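Local coordinates for hypothetical bacterial 6-phosphogluconolactonase (Bacteroides fragilis, PDB 3SCY), which is a putative 6-phosphogluconolactonase with a seven-bladed beta-propeller fold, and would accordingly hydrolyse 6-phosphogluconolactone to 6-phosphogluconate, at residues A[228-236]-A[250-261]; A[266-274]-A[283-291]. All coordinates share one frame; numbering follows the deposited sequence.

Contact 1: A[228-236]-A[250-261]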
# COMPACT_ATOMS: atom_id res chain seq x y z
N ILE A 228 3.38 -7.23 -7.21
CA ILE A 228 3.59 -8.39 -6.36
C ILE A 228 2.30 -9.21 -6.41
O ILE A 228 1.22 -8.66 -6.17
CB ILE A 228 4.07 -8.09 -4.91
CG1 ILE A 228 4.42 -9.41 -4.18
CG2 ILE A 228 3.05 -7.24 -4.10
CD1 ILE A 228 5.17 -9.29 -2.91
N ASN A 229 2.43 -10.51 -6.72
CA ASN A 229 1.31 -11.44 -6.83
C ASN A 229 1.24 -12.27 -5.58
O ASN A 229 2.20 -13.00 -5.28
CB ASN A 229 1.48 -12.29 -8.07
CG ASN A 229 1.32 -11.47 -9.32
OD1 ASN A 229 0.27 -10.88 -9.56
ND2 ASN A 229 2.35 -11.41 -10.14
N GLU A 230 0.12 -12.17 -4.85
CA GLU A 230 -0.03 -12.88 -3.58
C GLU A 230 0.02 -14.40 -3.74
O GLU A 230 0.73 -15.06 -3.00
CB GLU A 230 -1.34 -12.49 -2.89
CG GLU A 230 -1.59 -13.24 -1.59
CD GLU A 230 -2.69 -12.67 -0.72
OE1 GLU A 230 -2.81 -11.42 -0.66
OE2 GLU A 230 -3.36 -13.46 -0.02
N ILE A 231 -0.78 -14.95 -4.67
CA ILE A 231 -0.90 -16.39 -4.79
C ILE A 231 0.27 -17.01 -5.53
O ILE A 231 0.81 -18.03 -5.09
CB ILE A 231 -2.24 -16.74 -5.48
CG1 ILE A 231 -3.43 -16.07 -4.77
CG2 ILE A 231 -2.42 -18.29 -5.53
CD1 ILE A 231 -4.78 -16.15 -5.60
N GLY A 232 0.64 -16.42 -6.65
CA GLY A 232 1.75 -16.91 -7.46
C GLY A 232 3.11 -16.71 -6.82
O GLY A 232 4.05 -17.44 -7.13
N GLY A 233 3.20 -15.71 -5.93
CA GLY A 233 4.44 -15.39 -5.22
C GLY A 233 5.48 -14.80 -6.14
O GLY A 233 6.68 -14.89 -5.89
N THR A 234 5.02 -14.24 -7.25
CA THR A 234 5.88 -13.66 -8.25
C THR A 234 5.84 -12.15 -8.24
O THR A 234 4.85 -11.53 -7.81
CB THR A 234 5.45 -14.12 -9.66
OG1 THR A 234 4.06 -13.82 -9.87
CG2 THR A 234 5.69 -15.62 -9.90
N VAL A 235 6.92 -11.56 -8.75
CA VAL A 235 6.99 -10.14 -9.07
C VAL A 235 6.96 -10.07 -10.58
O VAL A 235 7.73 -10.78 -11.24
CB VAL A 235 8.23 -9.40 -8.48
CG1 VAL A 235 8.31 -7.94 -8.99
CG2 VAL A 235 8.21 -9.41 -6.97
N ILE A 236 6.07 -9.24 -11.12
CA ILE A 236 6.02 -8.97 -12.54
C ILE A 236 6.53 -7.55 -12.76
O ILE A 236 6.06 -6.60 -12.10
CB ILE A 236 4.63 -9.18 -13.16
CG1 ILE A 236 4.18 -10.65 -12.96
CG2 ILE A 236 4.67 -8.84 -14.66
CD1 ILE A 236 2.72 -10.93 -13.46
N THR A 250 9.05 -11.85 -15.27
CA THR A 250 8.40 -12.45 -14.11
C THR A 250 9.51 -13.13 -13.30
O THR A 250 10.27 -13.92 -13.87
CB THR A 250 7.29 -13.45 -14.48
OG1 THR A 250 6.23 -12.78 -15.15
CG2 THR A 250 6.71 -14.16 -13.26
N VAL A 251 9.61 -12.82 -11.99
CA VAL A 251 10.59 -13.43 -11.08
C VAL A 251 9.86 -13.99 -9.87
O VAL A 251 8.78 -13.55 -9.54
CB VAL A 251 11.75 -12.49 -10.65
CG1 VAL A 251 12.58 -12.05 -11.84
CG2 VAL A 251 11.24 -11.28 -9.87
N ALA A 252 10.48 -14.96 -9.19
CA ALA A 252 9.91 -15.56 -8.01
C ALA A 252 10.34 -14.81 -6.77
O ALA A 252 11.53 -14.74 -6.48
CB ALA A 252 10.35 -17.01 -7.91
N ALA A 253 9.37 -14.27 -6.02
CA ALA A 253 9.66 -13.65 -4.72
C ALA A 253 9.62 -14.75 -3.68
O ALA A 253 10.47 -14.82 -2.81
CB ALA A 253 8.62 -12.58 -4.40
N ASP A 254 8.62 -15.63 -3.80
CA ASP A 254 8.41 -16.78 -2.92
C ASP A 254 8.93 -18.02 -3.63
O ASP A 254 8.57 -18.28 -4.78
CB ASP A 254 6.91 -16.92 -2.59
CG ASP A 254 6.44 -18.24 -1.99
OD1 ASP A 254 7.20 -18.83 -1.18
OD2 ASP A 254 5.30 -18.65 -2.28
N THR A 255 9.75 -18.81 -2.93
CA THR A 255 10.29 -20.02 -3.55
C THR A 255 9.85 -21.29 -2.80
O THR A 255 10.39 -22.37 -3.08
CB THR A 255 11.82 -19.92 -3.64
OG1 THR A 255 12.36 -19.89 -2.32
CG2 THR A 255 12.29 -18.70 -4.47
N VAL A 256 8.88 -21.18 -1.86
CA VAL A 256 8.42 -22.34 -1.06
C VAL A 256 6.91 -22.59 -1.25
O VAL A 256 6.30 -23.31 -0.45
CB VAL A 256 8.81 -22.25 0.45
CG1 VAL A 256 10.31 -22.37 0.65
CG2 VAL A 256 8.28 -20.98 1.11
N ASN A 257 6.30 -21.99 -2.31
CA ASN A 257 4.88 -22.12 -2.65
C ASN A 257 3.98 -21.78 -1.44
O ASN A 257 2.97 -22.46 -1.19
CB ASN A 257 4.58 -23.54 -3.20
CG ASN A 257 3.26 -23.65 -3.93
OD1 ASN A 257 2.92 -22.83 -4.79
ND2 ASN A 257 2.49 -24.67 -3.58
N ALA A 258 4.33 -20.69 -0.71
CA ALA A 258 3.58 -20.24 0.47
C ALA A 258 2.23 -19.62 0.10
O ALA A 258 1.33 -19.59 0.94
CB ALA A 258 4.41 -19.22 1.24
N GLN A 259 2.11 -19.08 -1.13
CA GLN A 259 0.93 -18.42 -1.68
C GLN A 259 0.43 -17.30 -0.73
O GLN A 259 -0.76 -17.19 -0.46
CB GLN A 259 -0.17 -19.45 -1.99
CG GLN A 259 0.32 -20.55 -2.92
CD GLN A 259 -0.76 -21.49 -3.35
OE1 GLN A 259 -1.66 -21.84 -2.58
NE2 GLN A 259 -0.68 -21.93 -4.59
N GLY A 260 1.38 -16.52 -0.21
CA GLY A 260 1.09 -15.45 0.74
C GLY A 260 1.95 -14.22 0.55
O GLY A 260 2.27 -13.54 1.53
N SER A 261 2.30 -13.88 -0.69
CA SER A 261 3.15 -12.69 -0.89
C SER A 261 2.39 -11.40 -0.54
O SER A 261 1.15 -11.37 -0.56
CB SER A 261 3.74 -12.66 -2.28
OG SER A 261 4.66 -13.74 -2.41
O HOH W 1 -2.38 -15.36 1.68
O HOH W 2 3.16 -18.79 -3.92
O HOH W 3 1.22 -20.58 -6.32
O HOH W 4 7.12 -17.76 -7.03
O HOH W 5 4.33 -20.52 -5.88
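Backbone bonds carry most of the meeting between Gly233 and the chain at Ala253 and Asp254. The carbonyl oxygen of Gly233 takes two adjacent amides in its own plane: Ala253 N at 2.8 Å, and Asp254 N at 2.9 Å on a lone pair, the latter bond nearly straight (170°). Beyond this fork Val235 and Val251 form an antiparallel hydrogen-bonded pair, with Val235 N to Val251 O at 2.8 Å. At the other end of the contact Glu230 O accepts Ser261 N at 3.0 Å, again on a lone pair, which draws the start of strand 261-266 against the end of strand 224-229.

Among the apolar contacts, Val251 CG2 reaches Val235 CB at 3.8 Å, with Val235 CG2 resting on Ala253 CB. The methyls of Thr234 and Thr250 meet on the opposite side of the sheet. Ser261 CB lies 3.4 Å from Asn229 O and also touches Ile228 CD1. Its OG sits beside the CA of Gly233, which has no side chain, and is hydrogen-bonded to Asn277.

Charged and water-mediated links complete the set. Glu230 runs extended past Ser261 O, CG anti to its own amide nitrogen (177°). A water joins Glu230 OE2 to Gln259 O. The aliphatic part of Gln259 lies against Ile231 O, CG at 3.4 Å, and the Asp254 carboxylate opens an Asx turn by accepting Val256 N.

Such chemistry implies that the crossing from one propeller blade to the next is fixed mainly by main-chain atoms, whereas the buried Glu230 carboxylate is tied by salt bridges to Arg151, Arg214 and Arg278.

Contact 2: A[266-274]-A[283-291]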
# COMPACT_ATOMS: atom_id res chain seq x y z
N LEU A 266 10.47 -0.18 -3.85
CA LEU A 266 11.77 0.10 -4.40
C LEU A 266 12.52 0.94 -3.40
O LEU A 266 11.91 1.81 -2.74
CB LEU A 266 11.64 0.87 -5.73
CG LEU A 266 11.29 0.06 -6.95
CD1 LEU A 266 10.68 0.92 -8.02
CD2 LEU A 266 12.52 -0.63 -7.52
N SER A 267 13.85 0.78 -3.33
CA SER A 267 14.66 1.70 -2.56
C SER A 267 14.53 3.11 -3.23
O SER A 267 14.32 3.19 -4.45
CB SER A 267 16.12 1.24 -2.49
OG SER A 267 16.71 1.04 -3.76
N PRO A 268 14.61 4.20 -2.46
CA PRO A 268 14.49 5.55 -3.07
C PRO A 268 15.49 5.80 -4.21
O PRO A 268 15.12 6.51 -5.14
CB PRO A 268 14.73 6.50 -1.89
CG PRO A 268 14.32 5.71 -0.69
CD PRO A 268 14.76 4.29 -0.99
N ASP A 269 16.72 5.20 -4.20
CA ASP A 269 17.70 5.37 -5.27
C ASP A 269 17.37 4.51 -6.51
O ASP A 269 18.08 4.60 -7.51
CB ASP A 269 19.14 5.10 -4.75
CG ASP A 269 19.41 3.69 -4.24
OD1 ASP A 269 18.54 2.80 -4.43
OD2 ASP A 269 20.50 3.47 -3.67
N GLY A 270 16.33 3.67 -6.41
CA GLY A 270 15.84 2.81 -7.48
C GLY A 270 16.71 1.61 -7.80
O GLY A 270 16.43 0.88 -8.77
N LYS A 271 17.76 1.39 -7.01
CA LYS A 271 18.71 0.31 -7.27
C LYS A 271 18.25 -1.07 -6.78
O LYS A 271 18.73 -2.09 -7.32
CB LYS A 271 20.07 0.63 -6.64
CG LYS A 271 20.85 1.66 -7.44
CD LYS A 271 22.30 1.74 -6.97
CE LYS A 271 23.09 2.77 -7.74
NZ LYS A 271 24.51 2.81 -7.32
N TYR A 272 17.32 -1.13 -5.81
CA TYR A 272 16.87 -2.41 -5.29
C TYR A 272 15.40 -2.43 -5.12
O TYR A 272 14.79 -1.39 -4.88
CB TYR A 272 17.53 -2.76 -3.93
CG TYR A 272 19.02 -3.00 -4.07
CD1 TYR A 272 19.51 -4.24 -4.45
CD2 TYR A 272 19.92 -1.95 -3.90
CE1 TYR A 272 20.87 -4.44 -4.68
CE2 TYR A 272 21.28 -2.14 -4.13
CZ TYR A 272 21.75 -3.38 -4.50
OH TYR A 272 23.10 -3.55 -4.74
N LEU A 273 14.82 -3.61 -5.31
CA LEU A 273 13.40 -3.89 -5.13
C LEU A 273 13.26 -4.92 -4.01
O LEU A 273 14.00 -5.91 -3.97
CB LEU A 273 12.77 -4.38 -6.43
CG LEU A 273 11.24 -4.59 -6.34
CD1 LEU A 273 10.55 -4.06 -7.54
CD2 LEU A 273 10.86 -6.06 -6.10
N TYR A 274 12.25 -4.73 -3.16
CA TYR A 274 11.99 -5.63 -2.05
C TYR A 274 10.55 -6.12 -2.12
O TYR A 274 9.65 -5.33 -2.44
CB TYR A 274 12.21 -4.88 -0.70
CG TYR A 274 13.64 -4.41 -0.55
CD1 TYR A 274 14.06 -3.20 -1.09
CD2 TYR A 274 14.57 -5.18 0.15
CE1 TYR A 274 15.39 -2.79 -1.01
CE2 TYR A 274 15.89 -4.75 0.30
CZ TYR A 274 16.30 -3.57 -0.31
OH TYR A 274 17.61 -3.19 -0.18
N GLY A 283 9.41 -13.28 5.27
CA GLY A 283 10.55 -12.41 5.09
C GLY A 283 10.45 -11.55 3.87
O GLY A 283 9.36 -11.37 3.31
N VAL A 284 11.61 -10.99 3.49
CA VAL A 284 11.67 -10.03 2.39
C VAL A 284 12.70 -10.49 1.40
O VAL A 284 13.86 -10.67 1.76
CB VAL A 284 12.00 -8.63 2.95
CG1 VAL A 284 12.18 -7.60 1.84
CG2 VAL A 284 10.92 -8.16 3.93
N ALA A 285 12.27 -10.66 0.13
CA ALA A 285 13.15 -10.99 -0.99
C ALA A 285 13.75 -9.68 -1.51
O ALA A 285 13.06 -8.65 -1.56
CB ALA A 285 12.36 -11.69 -2.10
N ILE A 286 15.04 -9.71 -1.85
CA ILE A 286 15.78 -8.54 -2.29
C ILE A 286 16.28 -8.75 -3.71
O ILE A 286 16.97 -9.73 -3.99
CB ILE A 286 16.97 -8.28 -1.33
CG1 ILE A 286 16.52 -8.33 0.16
CG2 ILE A 286 17.69 -6.95 -1.73
CD1 ILE A 286 17.68 -8.31 1.20
N PHE A 287 15.94 -7.79 -4.57
CA PHE A 287 16.33 -7.82 -5.98
C PHE A 287 17.11 -6.60 -6.37
O PHE A 287 16.79 -5.48 -5.94
CB PHE A 287 15.11 -7.91 -6.90
CG PHE A 287 14.23 -9.11 -6.67
CD1 PHE A 287 13.22 -9.07 -5.72
CD2 PHE A 287 14.38 -10.26 -7.44
CE1 PHE A 287 12.39 -10.18 -5.52
CE2 PHE A 287 13.53 -11.35 -7.26
CZ PHE A 287 12.52 -11.30 -6.32
N LYS A 288 18.11 -6.80 -7.22
CA LYS A 288 18.89 -5.71 -7.81
C LYS A 288 18.19 -5.31 -9.07
O LYS A 288 17.81 -6.17 -9.85
CB LYS A 288 20.33 -6.16 -8.11
CG LYS A 288 21.21 -5.05 -8.62
CD LYS A 288 22.67 -5.52 -8.86
CE LYS A 288 23.65 -4.44 -8.43
NZ LYS A 288 23.41 -3.14 -9.12
N VAL A 289 17.95 -4.00 -9.26
CA VAL A 289 17.29 -3.49 -10.44
C VAL A 289 18.34 -3.07 -11.46
O VAL A 289 19.26 -2.33 -11.13
CB VAL A 289 16.37 -2.29 -10.06
CG1 VAL A 289 15.70 -1.71 -11.31
CG2 VAL A 289 15.32 -2.71 -9.03
N ASP A 290 18.16 -3.51 -12.71
CA ASP A 290 19.00 -3.03 -13.80
C ASP A 290 18.37 -1.69 -14.19
O ASP A 290 17.22 -1.67 -14.64
CB ASP A 290 19.04 -4.05 -14.95
CG ASP A 290 19.93 -3.64 -16.12
OD1 ASP A 290 19.56 -2.70 -16.84
OD2 ASP A 290 20.98 -4.28 -16.32
N GLU A 291 19.06 -0.58 -13.88
CA GLU A 291 18.54 0.79 -14.07
C GLU A 291 18.14 1.12 -15.51
O GLU A 291 17.28 1.99 -15.70
CB GLU A 291 19.58 1.82 -13.58
O HOH W 6 20.88 -1.72 -9.18
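Tyr274 and Ile286 lie side by side, pointing the same way from neighbouring strands, and Ile286 CG2 comes within 3.5 Å of Tyr274 CE2. Val284 CG1 meets the same ring at its edge, near the ring plane, while packing on Tyr274 CB. Two residues earlier in that strand, on the same face, Tyr272 crosses Lys288 at a slant: its CD1 lies 3.7 Å from Lys288 CA, and the bent end of the lysine brings CE to the phenol oxygen, which is hydrogen-bonded to Ala338 O. A water bound to Lys288 NZ also bonds to Lys271 O and Val289 O.

Leu273 and Phe287 run alongside each other on the reverse face, Leu273 CD2 to Phe287 CD1 at 3.8 Å. With Phe287 CG beside its own amide nitrogen (chi1 -58°), Leu273 O stands in the plane of the ring, at its edge. Val289 CG2 touches both Leu273 CB and Leu266 CD2, the Val289 and Leu266 side chains crossing at about a right angle.

Reciprocal 2.8 Å bonds, Leu273 N to Phe287 O and Phe287 N to Leu273 O, pair strands 272-277 and 283-289 as a hairpin, mid-blade between strands 261-266 and 296-303; Tyr226 of the preceding blade packs on Leu273, and Phe311 and Ile313 of the following blade on Tyr274.

Phe287 of contact 2 packs against Val251 and Ala252 of contact 1, as neighbouring propeller blades do face to face: its CE2 lies 3.5 Å from Val251 CG2 and its CZ 3.6 Å from Ala252 O, while Ala285 CB approaches Ala253 O at 3.7 Å. The centres of the two contacts are 16 Å apart. The chain itself passes from one to the other through strand 261-266, which starts in contact 1 and ends in contact 2. Their surroundings differ: an unidentified molecule, probably from the crystallisation liquor, lies about 5 Å from the Glu230 side chain and may mark a pocket, whereas contact 2 has a sodium ion about 6 Å from the side chain of Ile286.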